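Local coordinates for putative cytoplasmic protein (Salmonella enterica subsp. enterica serovar Typhimurium, PDB 4IQN) that is of unknown function, a putative cytoplasmic protein belonging to a sequence family whose role has not been established, at residues E95-Y98 / S104-I107; E148-R153 / Q201-L206; E13-V18 / L59-D64. One frame throughout, in Å; residues are numbered along the deposited sequence. Where two conformers were deposited one is given.

Contact 1. Residues E95-Y98 / S104-I107; sequences EAYY and SSGI
The phenolic OH of Tyr97 donates a hydrogen bond to the backbone carbonyl of Ile107, with Tyr97 OH 2.7 Å from Ile107 O. The oxygen lies at the edge of the ring, in its plane, beyond the hydroxyl. Seen from the acceptor the geometry is bent: the angle at Ile107 O between its carbon and the phenol oxygen is 124°, and the donor stands 53° out of the carbonyl plane, so it does not lie on a lone pair. The first torsion of Tyr97 sets CG anti to the backbone N and carries the ring away from helix 93-99, which is how a helical residue meets the loop ten residues further along. The same hydroxyl also lies beside the aliphatic root of Ile107, with Ile107 CB 3.6 Å from Tyr97 OH.

The OG of Ser105 bonds within its own loop. It accepts from Ile107 N at 3.1 Å, a bond with a 156° angle at the hydrogen, and this closes an ST turn. Ser105 OG is also hydrogen-bonded to Met102 O, in the loop just before, while its 3.7 Å separation from Tyr97 OH amounts to no more than proximity. Around the Tyr97 side chain, Met102, Ile109 and Leu112 add apolar contacts. Chemically, then, the loop backbone is held on both sides of Ile107: Ser105 OG takes its N-H and Tyr97 OH donates to its C=O, so the hydroxyl of a buried tyrosine has its polar partner, and the loop is tied to the helix at this point.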
# COMPACT_ATOMS: atom_id res chain seq x y z
N GLU A 95 3.07 -12.98 0.90
CA GLU A 95 4.26 -12.38 0.29
C GLU A 95 5.51 -12.84 1.02
O GLU A 95 6.50 -13.18 0.40
CB GLU A 95 4.14 -10.85 0.32
CG GLU A 95 3.08 -10.28 -0.61
CD GLU A 95 1.63 -10.24 -0.05
OE1 GLU A 95 1.37 -10.76 1.07
OE2 GLU A 95 0.76 -9.65 -0.77
N ALA A 96 5.45 -12.89 2.35
CA ALA A 96 6.59 -13.36 3.17
C ALA A 96 6.93 -14.82 2.94
O ALA A 96 8.11 -15.21 2.87
CB ALA A 96 6.30 -13.13 4.66
N TYR A 97 5.90 -15.64 2.86
CA TYR A 97 6.02 -17.05 2.62
C TYR A 97 6.65 -17.33 1.25
O TYR A 97 7.63 -18.11 1.14
CB TYR A 97 4.65 -17.66 2.69
CG TYR A 97 4.60 -19.12 2.94
CD1 TYR A 97 5.11 -19.65 4.11
CD2 TYR A 97 4.03 -19.98 2.03
CE1 TYR A 97 5.04 -21.00 4.38
CE2 TYR A 97 3.96 -21.34 2.28
CZ TYR A 97 4.46 -21.85 3.47
OH TYR A 97 4.42 -23.20 3.78
N TYR A 98 6.12 -16.68 0.22
CA TYR A 98 6.71 -16.76 -1.13
C TYR A 98 8.16 -16.21 -1.12
O TYR A 98 9.02 -16.68 -1.88
CB TYR A 98 5.80 -16.04 -2.16
CG TYR A 98 6.56 -15.61 -3.37
CD1 TYR A 98 6.80 -16.50 -4.43
CD2 TYR A 98 7.10 -14.31 -3.45
CE1 TYR A 98 7.53 -16.11 -5.54
CE2 TYR A 98 7.83 -13.92 -4.57
CZ TYR A 98 8.04 -14.82 -5.61
OH TYR A 98 8.75 -14.44 -6.68
N SER A 104 7.06 -23.51 -2.82
CA SER A 104 7.39 -24.78 -3.46
C SER A 104 7.61 -25.88 -2.44
O SER A 104 8.00 -26.95 -2.82
CB SER A 104 8.66 -24.64 -4.32
OG SER A 104 9.80 -24.33 -3.51
N SER A 105 7.35 -25.63 -1.15
CA SER A 105 7.60 -26.63 -0.11
C SER A 105 6.56 -27.72 -0.05
O SER A 105 6.83 -28.75 0.54
CB SER A 105 7.66 -25.98 1.29
OG SER A 105 6.38 -25.48 1.67
N GLY A 106 5.37 -27.47 -0.60
CA GLY A 106 4.22 -28.37 -0.43
C GLY A 106 3.57 -28.33 0.95
O GLY A 106 2.71 -29.17 1.26
N ILE A 107 3.97 -27.37 1.77
CA ILE A 107 3.42 -27.15 3.09
C ILE A 107 2.47 -25.99 2.97
O ILE A 107 2.88 -24.93 2.49
CB ILE A 107 4.51 -26.80 4.12
CG1 ILE A 107 5.58 -27.88 4.09
CG2 ILE A 107 3.90 -26.60 5.51
CD1 ILE A 107 6.08 -28.33 5.43

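Contact 2. Residues E148-R153 / Q201-L206; sequences EYPIAR and QRDAAL
The guanidinium of Arg202 meets Pro150 edge-on: Pro150 CG lies near the guanidinium plane, 3.4 Å from Arg202 NH2, and the carboxylate carbon of Asp203 lies at the edge in the same plane. The contact with the proline ring is therefore made by the margin of the flat group and not by a face. Pro150 CD follows at 3.8 Å from Arg202 NH2, so one side of the pyrrolidine borders the nitrogen. The carboxylate approaches the same ring atom, with Asp203 OD2 3.7 Å from Pro150 CG.

Two bonds hold the charged pair together. Arg202 grips Asp203 side-on, with Arg202 NE 2.8 Å from Asp203 OD1 and Arg202 NH2 2.9 Å from Asp203 OD2. Both are nearly straight at the hydrogen, 173° and 175°, and both acceptors lie within a few degrees of the guanidinium plane. The carboxylate is tilted, however, since each of its oxygens is met from above its own plane. A bend of the arginine chain at chi3 (65°) turns the guanidinium back toward the next residue in sequence. The double grip limits rotation of both groups, and Asp203 OD2 has a further hydrogen bond from Thr141 OG1, so this buried carboxylate is well supplied with donors.

Pro150 immediately precedes strand 151-155, whose neighbours in the antiparallel sheet are strands 135-140 and 158-161; Leu161 of the latter also touches the proline. Helix 190-207 is kinked just beyond the pair, where the N atoms of 205 and 206 lack their bonds to the preceding turn. Its Arg202-Asp203 pair thus packs against the entry of an inner sheet strand, with Thr141, just past strand 135-140, joining it.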
# COMPACT_ATOMS: atom_id res chain seq x y z
N GLU A 148 -1.71 12.13 3.63
CA GLU A 148 -1.19 10.90 3.08
C GLU A 148 -0.46 10.06 4.12
O GLU A 148 0.09 10.60 5.06
CB GLU A 148 -0.22 11.18 1.91
CG GLU A 148 -0.92 11.87 0.76
CD GLU A 148 -2.00 11.00 0.07
OE1 GLU A 148 -1.83 9.74 -0.00
OE2 GLU A 148 -3.02 11.59 -0.41
N TYR A 149 -0.46 8.75 3.90
CA TYR A 149 0.35 7.82 4.66
C TYR A 149 1.59 7.43 3.82
O TYR A 149 1.58 7.55 2.60
CB TYR A 149 -0.40 6.55 4.97
CG TYR A 149 -1.55 6.72 5.92
CD1 TYR A 149 -1.33 6.96 7.25
CD2 TYR A 149 -2.86 6.61 5.45
CE1 TYR A 149 -2.42 7.07 8.13
CE2 TYR A 149 -3.94 6.76 6.31
CZ TYR A 149 -3.70 6.99 7.65
OH TYR A 149 -4.71 7.13 8.55
N PRO A 150 2.61 6.88 4.47
CA PRO A 150 3.76 6.41 3.66
C PRO A 150 3.44 5.17 2.83
O PRO A 150 2.44 4.47 3.07
CB PRO A 150 4.81 6.04 4.71
CG PRO A 150 4.32 6.56 6.00
CD PRO A 150 2.83 6.67 5.90
N ILE A 151 4.29 4.88 1.85
CA ILE A 151 4.28 3.62 1.14
C ILE A 151 5.39 2.72 1.69
O ILE A 151 6.49 3.20 2.00
CB ILE A 151 4.52 3.87 -0.36
CG1 ILE A 151 3.32 4.65 -0.93
CG2 ILE A 151 4.78 2.58 -1.14
CD1 ILE A 151 2.06 3.81 -1.04
N ALA A 152 5.08 1.44 1.83
CA ALA A 152 6.07 0.42 2.15
C ALA A 152 6.19 -0.53 0.96
O ALA A 152 5.20 -0.74 0.22
CB ALA A 152 5.68 -0.34 3.38
N ARG A 153 7.39 -1.09 0.80
CA ARG A 153 7.67 -2.08 -0.21
C ARG A 153 8.18 -3.37 0.41
O ARG A 153 8.84 -3.34 1.46
CB ARG A 153 8.71 -1.54 -1.23
CG ARG A 153 8.16 -0.51 -2.16
CD ARG A 153 9.23 0.08 -3.05
NE ARG A 153 8.69 0.97 -4.05
CZ ARG A 153 8.42 0.64 -5.32
NH1 ARG A 153 8.67 -0.56 -5.80
NH2 ARG A 153 7.96 1.55 -6.14
N GLN A 201 11.69 8.67 10.53
CA GLN A 201 11.97 8.99 11.92
C GLN A 201 10.75 8.62 12.76
O GLN A 201 10.88 7.91 13.76
CB GLN A 201 12.29 10.47 12.09
CG GLN A 201 12.85 10.81 13.46
CD GLN A 201 13.50 12.18 13.52
OE1 GLN A 201 13.79 12.80 12.49
NE2 GLN A 201 13.74 12.66 14.73
N ARG A 202 9.59 9.04 12.30
CA ARG A 202 8.35 8.89 13.05
C ARG A 202 7.98 7.41 13.25
O ARG A 202 7.57 7.03 14.33
CB ARG A 202 7.21 9.63 12.32
CG ARG A 202 5.84 9.55 13.03
CD ARG A 202 4.73 10.02 12.14
NE ARG A 202 4.61 9.12 10.99
CZ ARG A 202 4.29 9.46 9.74
NH1 ARG A 202 3.97 10.71 9.38
NH2 ARG A 202 4.30 8.53 8.81
N ASP A 203 8.16 6.60 12.21
CA ASP A 203 7.69 5.22 12.18
C ASP A 203 8.80 4.17 12.38
O ASP A 203 8.56 2.97 12.25
CB ASP A 203 6.95 4.94 10.87
CG ASP A 203 5.70 5.81 10.67
OD1 ASP A 203 5.22 6.44 11.65
OD2 ASP A 203 5.18 5.85 9.52
N ALA A 204 10.01 4.62 12.72
CA ALA A 204 11.18 3.73 12.80
C ALA A 204 10.99 2.56 13.77
O ALA A 204 11.41 1.43 13.48
CB ALA A 204 12.41 4.52 13.20
N ALA A 205 10.32 2.82 14.89
CA ALA A 205 10.18 1.80 15.92
C ALA A 205 9.22 0.71 15.46
O ALA A 205 9.35 -0.45 15.84
CB ALA A 205 9.75 2.41 17.24
N LEU A 206 8.27 1.08 14.61
CA LEU A 206 7.37 0.13 14.03
C LEU A 206 8.00 -0.67 12.91
O LEU A 206 7.79 -1.86 12.82
CB LEU A 206 6.09 0.84 13.57
CG LEU A 206 5.33 1.59 14.65
CD1 LEU A 206 4.11 2.26 14.02
CD2 LEU A 206 4.89 0.65 15.75

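Contact 3. Residues E13-V18 / L59-D64; sequences ELVKKV and LAYDRD
Lys16 lays the aliphatic part of its side chain over one face of the Tyr61 ring. Its CG makes a CH-pi contact, with Lys16 CG 3.7 Å from the centroid of the Tyr61 ring and 23° off the ring normal; the closest ring atom, Tyr61 CE1, is 3.4 Å from Lys16 CG. Beyond CG the chain is extended, and Lys16 CE passes 3.8 Å from Tyr61 CD1. The ammonium group continues to Glu13 one helical turn back, forming a salt bridge whose hydrogen bond is weak, with Lys16 NZ 3.5 Å from Glu13 OE2. On the opposite ring face sits Asp62 CB, offset toward the rim. Val15 approaches obliquely, its CG1 4.0 Å from Tyr61 CE2. Tyr61 chi1 (160°), with CG anti to the backbone N, sends the ring across to the helix, and its hydroxyl is hydrogen-bonded to Asn19 just past the helix end. Asp62 OD1 accepts from Asp64 N in an Asx turn.

The contact joins the C-terminal half of helix 8-18 to the loop between strands 48-49 and 86-87; behind it, Val15 also touches Ile174 of helix 166-174.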
# COMPACT_ATOMS: atom_id res chain seq x y z
N GLU A 13 -6.08 14.21 -12.92
CA GLU A 13 -6.13 14.52 -14.35
C GLU A 13 -5.20 13.62 -15.15
O GLU A 13 -5.56 13.18 -16.26
CB GLU A 13 -5.81 16.00 -14.65
CG GLU A 13 -6.84 17.00 -14.12
CD GLU A 13 -8.28 16.64 -14.47
OE1 GLU A 13 -8.67 16.80 -15.64
OE2 GLU A 13 -9.04 16.20 -13.58
N LEU A 14 -4.01 13.36 -14.63
CA LEU A 14 -3.08 12.46 -15.29
C LEU A 14 -3.58 11.02 -15.25
O LEU A 14 -3.47 10.29 -16.22
CB LEU A 14 -1.67 12.61 -14.70
CG LEU A 14 -1.06 14.02 -14.83
CD1 LEU A 14 0.14 14.15 -13.91
CD2 LEU A 14 -0.70 14.34 -16.27
N VAL A 15 -4.19 10.61 -14.14
CA VAL A 15 -4.73 9.25 -14.04
C VAL A 15 -5.86 9.08 -15.06
O VAL A 15 -5.87 8.08 -15.79
CB VAL A 15 -5.16 8.90 -12.61
CG1 VAL A 15 -5.95 7.59 -12.59
CG2 VAL A 15 -3.94 8.77 -11.71
N LYS A 16 -6.76 10.06 -15.15
CA LYS A 16 -7.81 10.09 -16.19
C LYS A 16 -7.21 9.97 -17.59
O LYS A 16 -7.80 9.38 -18.48
CB LYS A 16 -8.62 11.39 -16.16
CG LYS A 16 -9.63 11.47 -15.05
CD LYS A 16 -10.38 12.78 -15.11
CE LYS A 16 -11.31 12.88 -13.92
NZ LYS A 16 -11.90 14.22 -13.86
N LYS A 17 -6.05 10.56 -17.77
CA LYS A 17 -5.40 10.59 -19.05
C LYS A 17 -4.85 9.24 -19.49
O LYS A 17 -4.96 8.92 -20.64
CB LYS A 17 -4.30 11.65 -19.08
CG LYS A 17 -3.62 11.77 -20.43
CD LYS A 17 -2.72 12.99 -20.48
CE LYS A 17 -2.04 13.08 -21.84
NZ LYS A 17 -2.06 14.48 -22.35
N VAL A 18 -4.28 8.46 -18.57
CA VAL A 18 -3.67 7.17 -18.93
C VAL A 18 -4.59 5.95 -18.75
O VAL A 18 -4.25 4.85 -19.19
CB VAL A 18 -2.37 6.90 -18.11
CG1 VAL A 18 -1.33 7.99 -18.33
CG2 VAL A 18 -2.67 6.73 -16.63
N LEU A 59 -10.83 6.40 -5.78
CA LEU A 59 -12.12 5.71 -5.70
C LEU A 59 -13.26 6.55 -6.25
O LEU A 59 -14.21 6.03 -6.83
CB LEU A 59 -12.43 5.33 -4.27
CG LEU A 59 -11.56 4.19 -3.75
CD1 LEU A 59 -11.71 4.16 -2.24
CD2 LEU A 59 -11.88 2.85 -4.39
N ALA A 60 -13.15 7.85 -6.08
CA ALA A 60 -14.13 8.77 -6.62
C ALA A 60 -14.08 8.87 -8.15
O ALA A 60 -15.03 9.36 -8.76
CB ALA A 60 -13.98 10.15 -6.00
N TYR A 61 -13.00 8.40 -8.76
CA TYR A 61 -12.85 8.55 -10.20
C TYR A 61 -13.20 7.22 -10.88
O TYR A 61 -14.08 7.16 -11.76
CB TYR A 61 -11.44 9.07 -10.58
CG TYR A 61 -11.13 8.77 -12.02
CD1 TYR A 61 -11.99 9.20 -13.02
CD2 TYR A 61 -10.04 8.00 -12.37
CE1 TYR A 61 -11.77 8.87 -14.34
CE2 TYR A 61 -9.81 7.65 -13.70
CZ TYR A 61 -10.68 8.11 -14.67
OH TYR A 61 -10.48 7.80 -15.97
N ASP A 62 -12.56 6.14 -10.46
CA ASP A 62 -12.76 4.85 -11.07
C ASP A 62 -12.18 3.77 -10.18
O ASP A 62 -10.95 3.60 -10.10
CB ASP A 62 -12.08 4.85 -12.44
CG ASP A 62 -12.23 3.54 -13.19
OD1 ASP A 62 -12.98 2.63 -12.74
OD2 ASP A 62 -11.57 3.44 -14.27
N ARG A 63 -13.06 3.00 -9.54
CA ARG A 63 -12.62 1.96 -8.63
C ARG A 63 -11.91 0.83 -9.37
O ARG A 63 -11.29 -0.03 -8.72
CB ARG A 63 -13.79 1.44 -7.80
CG ARG A 63 -14.59 0.37 -8.48
CD ARG A 63 -15.87 0.06 -7.72
NE ARG A 63 -16.84 1.14 -7.83
CZ ARG A 63 -18.02 1.10 -7.24
NH1 ARG A 63 -18.37 0.06 -6.51
NH2 ARG A 63 -18.86 2.11 -7.39
N ASP A 64 -12.02 0.84 -10.70
CA ASP A 64 -11.48 -0.22 -11.55
C ASP A 64 -10.38 0.31 -12.51
O ASP A 64 -10.08 -0.30 -13.55
CB ASP A 64 -12.63 -0.87 -12.34
CG ASP A 64 -13.58 -1.67 -11.45
OD1 ASP A 64 -13.10 -2.30 -10.48
OD2 ASP A 64 -14.82 -1.70 -11.75

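Contact 2 is the buried one, its centre about 11 Å from the centre of the chain, whereas contacts 1 and 3 are partly buried and lie further out, about 22 and 17 Å from it, on opposite sides. Each has one segment on a longer helix, 93-99, 190-207 and 8-18 in turn, and none touches another. Their chemistry differs accordingly: contact 1 depends on a hydrogen bond to a loop carbonyl, contact 2 places an ion pair between residues adjacent in sequence against a proline beside the four-stranded sheet, and contact 3 is apolar and CH-pi packing with the lysine ammonium paired to a glutamate of its own helix. Contact 1 is local in sequence; the other two bridge some 40 to 50 residues.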